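Local coordinates for CELL WALL surface anchor family protein (PDB 2WW8) that is a pilus adhesin of Streptococcus pneumoniae that probably attaches the bacterium to host cells through an integrin-like, metal-binding domain, at residues A[518-521]-A[522-526]; A[554-557]-A[558-561]. All coordinates share one frame; numbering follows the deposited sequence.

Interaction 1 (A[518-521]-A[522-526]). With CA (calcium ion), chain C.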
loop_
_atom_site.group_PDB
_atom_site.type_symbol
_atom_site.label_atom_id
_atom_site.label_comp_id
_atom_site.label_asym_id
_atom_site.label_seq_id
_atom_site.Cartn_x
_atom_site.Cartn_y
_atom_site.Cartn_z
ATOM N N PRO A 518 -37.974 12.557 -40.981
ATOM C CA PRO A 518 -37.679 11.175 -41.241
ATOM C C PRO A 518 -36.975 10.439 -40.112
ATOM O O PRO A 518 -37.248 9.229 -39.934
ATOM C CB PRO A 518 -36.811 11.203 -42.511
ATOM C CG PRO A 518 -36.268 12.605 -42.539
ATOM C CD PRO A 518 -37.407 13.434 -42.023
ATOM N N THR A 519 -36.078 11.126 -39.395
ATOM C CA THR A 519 -35.396 10.482 -38.283
ATOM C C THR A 519 -36.407 10.112 -37.188
ATOM O O THR A 519 -36.360 9.001 -36.633
ATOM C CB THR A 519 -34.246 11.353 -37.758
ATOM O OG1 THR A 519 -33.390 11.707 -38.864
ATOM C CG2 THR A 519 -33.518 10.585 -36.628
ATOM N N ARG A 520 -37.325 11.033 -36.891
ATOM C CA ARG A 520 -38.348 10.806 -35.909
ATOM C C ARG A 520 -39.343 9.714 -36.325
ATOM O O ARG A 520 -39.700 8.838 -35.520
ATOM C CB ARG A 520 -39.093 12.130 -35.610
ATOM C CG ARG A 520 -40.279 11.953 -34.745
ATOM C CD ARG A 520 -40.868 13.335 -34.334
ATOM N NE ARG A 520 -41.270 14.062 -35.529
ATOM C CZ ARG A 520 -42.469 13.957 -36.104
ATOM N NH1 ARG A 520 -43.408 13.142 -35.632
ATOM N NH2 ARG A 520 -42.728 14.683 -37.173
ATOM N N TRP A 521 -39.789 9.706 -37.577
ATOM C CA TRP A 521 -40.617 8.620 -38.061
ATOM C C TRP A 521 -39.900 7.272 -38.027
ATOM O O TRP A 521 -40.554 6.239 -37.724
ATOM C CB TRP A 521 -41.110 8.936 -39.487
ATOM C CG TRP A 521 -41.990 10.120 -39.535
ATOM C CD1 TRP A 521 -42.849 10.552 -38.571
ATOM C CD2 TRP A 521 -42.173 10.993 -40.653
ATOM N NE1 TRP A 521 -43.531 11.660 -39.013
ATOM C CE2 TRP A 521 -43.107 11.971 -40.274
ATOM C CE3 TRP A 521 -41.592 11.069 -41.915
ATOM C CZ2 TRP A 521 -43.512 12.993 -41.137
ATOM C CZ3 TRP A 521 -41.982 12.095 -42.774
ATOM C CH2 TRP A 521 -42.917 13.031 -42.381
ATOM N N TYR A 522 -38.606 7.290 -38.367
ATOM C CA TYR A 522 -37.749 6.109 -38.269
ATOM C C TYR A 522 -37.813 5.581 -36.799
ATOM O O TYR A 522 -38.020 4.382 -36.526
ATOM C CB TYR A 522 -36.289 6.331 -38.675
ATOM C CG TYR A 522 -35.451 5.204 -38.039
ATOM C CD1 TYR A 522 -35.477 3.886 -38.516
ATOM C CD2 TYR A 522 -34.726 5.451 -36.880
ATOM C CE1 TYR A 522 -34.746 2.886 -37.858
ATOM C CE2 TYR A 522 -34.001 4.462 -36.200
ATOM C CZ TYR A 522 -34.021 3.199 -36.739
ATOM O OH TYR A 522 -33.344 2.197 -36.088
ATOM N N TYR A 523 -37.613 6.490 -35.847
ATOM C CA TYR A 523 -37.566 6.140 -34.422
ATOM C C TYR A 523 -38.907 5.530 -33.992
ATOM O O TYR A 523 -38.938 4.429 -33.398
ATOM C CB TYR A 523 -37.238 7.376 -33.566
ATOM C CG TYR A 523 -37.133 7.062 -32.081
ATOM C CD1 TYR A 523 -38.264 7.032 -31.265
ATOM C CD2 TYR A 523 -35.892 6.800 -31.506
ATOM C CE1 TYR A 523 -38.177 6.738 -29.861
ATOM C CE2 TYR A 523 -35.780 6.555 -30.141
ATOM C CZ TYR A 523 -36.906 6.505 -29.350
ATOM O OH TYR A 523 -36.715 6.197 -28.011
ATOM N N ASN A 524 -40.004 6.228 -34.284
ATOM C CA ASN A 524 -41.344 5.759 -33.936
ATOM C C ASN A 524 -41.628 4.383 -34.537
ATOM O O ASN A 524 -42.276 3.537 -33.911
ATOM C CB ASN A 524 -42.429 6.699 -34.492
ATOM C CG ASN A 524 -42.486 8.014 -33.735
ATOM O OD1 ASN A 524 -41.943 8.129 -32.640
ATOM N ND2 ASN A 524 -43.143 9.004 -34.322
ATOM N N GLY A 525 -41.153 4.200 -35.758
ATOM C CA GLY A 525 -41.477 2.950 -36.453
ATOM C C GLY A 525 -40.672 1.720 -36.035
ATOM O O GLY A 525 -41.162 0.606 -36.157
ATOM N N ASN A 526 -39.443 1.916 -35.557
ATOM C CA ASN A 526 -38.479 0.807 -35.408
ATOM C C ASN A 526 -37.758 0.746 -34.079
ATOM O O ASN A 526 -37.056 -0.244 -33.795
ATOM C CB ASN A 526 -37.370 0.994 -36.486
ATOM C CG ASN A 526 -37.966 1.017 -37.888
ATOM O OD1 ASN A 526 -38.327 -0.020 -38.433
ATOM N ND2 ASN A 526 -38.238 2.211 -38.372
HETATM CA CA CA C . -36.226 -2.341 -33.652
HETATM O O HOH W 1 -43.766 11.788 -33.069
HETATM O O HOH W 2 -36.751 -2.655 -35.952
HETATM O O HOH W 3 -35.723 -4.699 -33.463
HETATM O O HOH W 4 -38.585 -2.998 -33.825
#

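Interaction 2 (A[554-557]-A[558-561])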
loop_
_atom_site.group_PDB
_atom_site.type_symbol
_atom_site.label_atom_id
_atom_site.label_comp_id
_atom_site.label_asym_id
_atom_site.label_seq_id
_atom_site.Cartn_x
_atom_site.Cartn_y
_atom_site.Cartn_z
ATOM N N SER A 554 -38.024 19.659 -29.206
ATOM C CA SER A 554 -39.082 18.717 -29.569
ATOM C C SER A 554 -38.521 17.490 -30.277
ATOM O O SER A 554 -38.913 16.373 -29.959
ATOM C CB SER A 554 -40.111 19.367 -30.486
ATOM O OG SER A 554 -40.551 20.542 -29.853
ATOM N N PHE A 555 -37.594 17.677 -31.213
ATOM C CA PHE A 555 -37.020 16.581 -31.955
ATOM C C PHE A 555 -36.260 15.613 -31.036
ATOM O O PHE A 555 -36.378 14.399 -31.200
ATOM C CB PHE A 555 -36.027 17.050 -33.043
ATOM C CG PHE A 555 -35.241 15.928 -33.586
ATOM C CD1 PHE A 555 -35.813 15.085 -34.561
ATOM C CD2 PHE A 555 -33.975 15.649 -33.067
ATOM C CE1 PHE A 555 -35.097 13.971 -34.972
ATOM C CE2 PHE A 555 -33.263 14.554 -33.488
ATOM C CZ PHE A 555 -33.822 13.701 -34.469
ATOM N N MET A 556 -35.401 16.128 -30.155
ATOM C CA MET A 556 -34.582 15.281 -29.270
ATOM C C MET A 556 -35.448 14.513 -28.260
ATOM O O MET A 556 -35.166 13.356 -27.915
ATOM C CB MET A 556 -33.586 16.196 -28.512
ATOM C CG MET A 556 -32.408 16.695 -29.365
ATOM S SD MET A 556 -31.452 15.353 -30.118
ATOM C CE MET A 556 -30.555 16.282 -31.363
ATOM N N GLN A 557 -36.492 15.160 -27.772
ATOM C CA GLN A 557 -37.492 14.448 -26.962
ATOM C C GLN A 557 -38.124 13.260 -27.721
ATOM O O GLN A 557 -38.344 12.197 -27.106
ATOM C CB GLN A 557 -38.573 15.421 -26.519
ATOM C CG GLN A 557 -38.103 16.358 -25.383
ATOM C CD GLN A 557 -39.070 17.507 -25.113
ATOM O OE1 GLN A 557 -39.967 17.752 -25.902
ATOM N NE2 GLN A 557 -38.851 18.251 -24.022
ATOM N N SER A 558 -38.382 13.430 -29.028
ATOM C CA SER A 558 -39.097 12.426 -29.821
ATOM C C SER A 558 -38.147 11.296 -30.169
ATOM O O SER A 558 -38.611 10.250 -30.590
ATOM C CB SER A 558 -39.602 13.001 -31.155
ATOM O OG SER A 558 -38.502 13.121 -32.067
ATOM N N ILE A 559 -36.833 11.462 -30.021
ATOM C CA ILE A 559 -35.977 10.278 -30.165
ATOM C C ILE A 559 -35.445 9.802 -28.833
ATOM O O ILE A 559 -34.373 9.208 -28.766
ATOM C CB ILE A 559 -34.846 10.489 -31.182
ATOM C CG1 ILE A 559 -33.922 11.654 -30.758
ATOM C CG2 ILE A 559 -35.430 10.730 -32.615
ATOM C CD1 ILE A 559 -32.508 11.535 -31.274
ATOM N N SER A 560 -36.187 10.083 -27.764
ATOM C CA SER A 560 -35.901 9.531 -26.441
ATOM C C SER A 560 -37.165 8.769 -26.046
ATOM O O SER A 560 -38.230 9.034 -26.613
ATOM C CB SER A 560 -35.736 10.670 -25.407
ATOM O OG SER A 560 -34.720 11.563 -25.828
ATOM N N SER A 561 -37.105 7.895 -25.042
ATOM C CA SER A 561 -38.249 7.001 -24.738
ATOM C C SER A 561 -39.400 7.726 -24.030
ATOM O O SER A 561 -40.514 7.236 -24.016
ATOM C CB SER A 561 -37.811 5.702 -24.037
ATOM O OG SER A 561 -37.110 6.002 -22.812
#

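Interaction 1 (A[518-521]-A[522-526])
The amide nitrogen ND2 of Asn-524 is gripped twice: it donates to a water oxygen at 3.1 Å, and it bonds to the carbonyl of Asp-422 in a neighbouring loop. Arg-520 NH1 donates to the same water oxygen at 2.9 Å. Arg-520 and Asn-524, one helical turn apart, lie alongside each other and point the same way, with CG of Arg-520 4.1 Å from ND2 of Asn-524. The guanidinium and amide planes stand 70° apart, so the two groups do not stack; the water sits at the guanidinium edge, in its plane. Arg-520 runs out extended and then bends at chi3 (60°), which turns NH2 back to a salt bridge with Asp-517. The backbone is regular i to i+4 helix, Tyr-522 N to Pro-518 O at 2.8 Å and Asn-524 N to Arg-520 O at 2.9 Å, the latter almost straight (175°). This is helix 516-526 of a von Willebrand A, or integrin I-like, domain, packed beside helix 549-558. Farther along, Asn-526 ND2 donates to Tyr-522 O (2.9 Å), meeting a lone pair in the carbonyl plane. This bond helps fix the side chain of Asn-526, whose backbone O binds the calcium ion at 2.3 Å; three waters and the side chains of Asp-367 and Asp-530 are among the other ligands. Tyr-522 and Tyr-523 are buried, and the Tyr-522 ring has its edge near Thr-519 O.

Interaction 2 (A[554-557]-A[558-561])
Phe-555 O draws three donors at the end of helix 549-558. The Ser-558 hydroxyl OG gives the shortest bond, 2.6 Å to Phe-555 O, whereas the backbone N atoms of Ser-558 and Ile-559 add weak ones. With chi1 at 76°, OG of Ser-558 sits between its own N and carbonyl carbon, where it folds back over the preceding turn. Met-556 O is shared similarly: Ser-560 OG donates to it at 2.8 Å, arriving somewhat tilted from the carbonyl plane, and Ile-559 N contributes a weak bond. Thr-536 OG1 is a second partner of the Ser-560 hydroxyl, linking the turn to strand 533-539. Among the backbone bonds, Ser-558 N to Ser-554 O (3.1 Å) still follows helical spacing, but Ser-560 N reaches only three residues back, to Gln-557 O at 3.1 Å, and comes from above that carbonyl plane. The apolar contacts centre on Ile-559. Its CD1 meets Phe-555 CE2 at 3.8 Å and its CG2 lies 3.9 Å from Phe-555 CZ, the two side chains crossing at a slant. Met-556 runs alongside Ile-559, with SD 4.1 Å from CD1, and its CE lies in plane at the edge of the Phe-555 ring. Serine hydroxyls thus take up carbonyls of the last turn where helix 549-558 of the integrin I-like domain gives way to the loop before strand 566-569.

How the interactions relate
The two sites lie about 10 Å apart, centre to centre, on neighbouring helices of the same integrin I-like domain: interaction 1 within helix 516-526, interaction 2 at the last turn of helix 549-558 and the loop after it. Interaction 1 is the more buried, a regular helix stretch that reaches a calcium ion; interaction 2 is partly buried. Their polar chemistry differs accordingly: amide, guanidinium, water and metal in the first, serine hydroxyls bonded to carbonyls in the second. They touch directly. Arg-520 CD packs on Ser-558 OG at 3.3 Å, and the Tyr-523 ring lies against the backbone of Ser-558 to Ser-560, with CE2 3.3 Å from Ile-559 O.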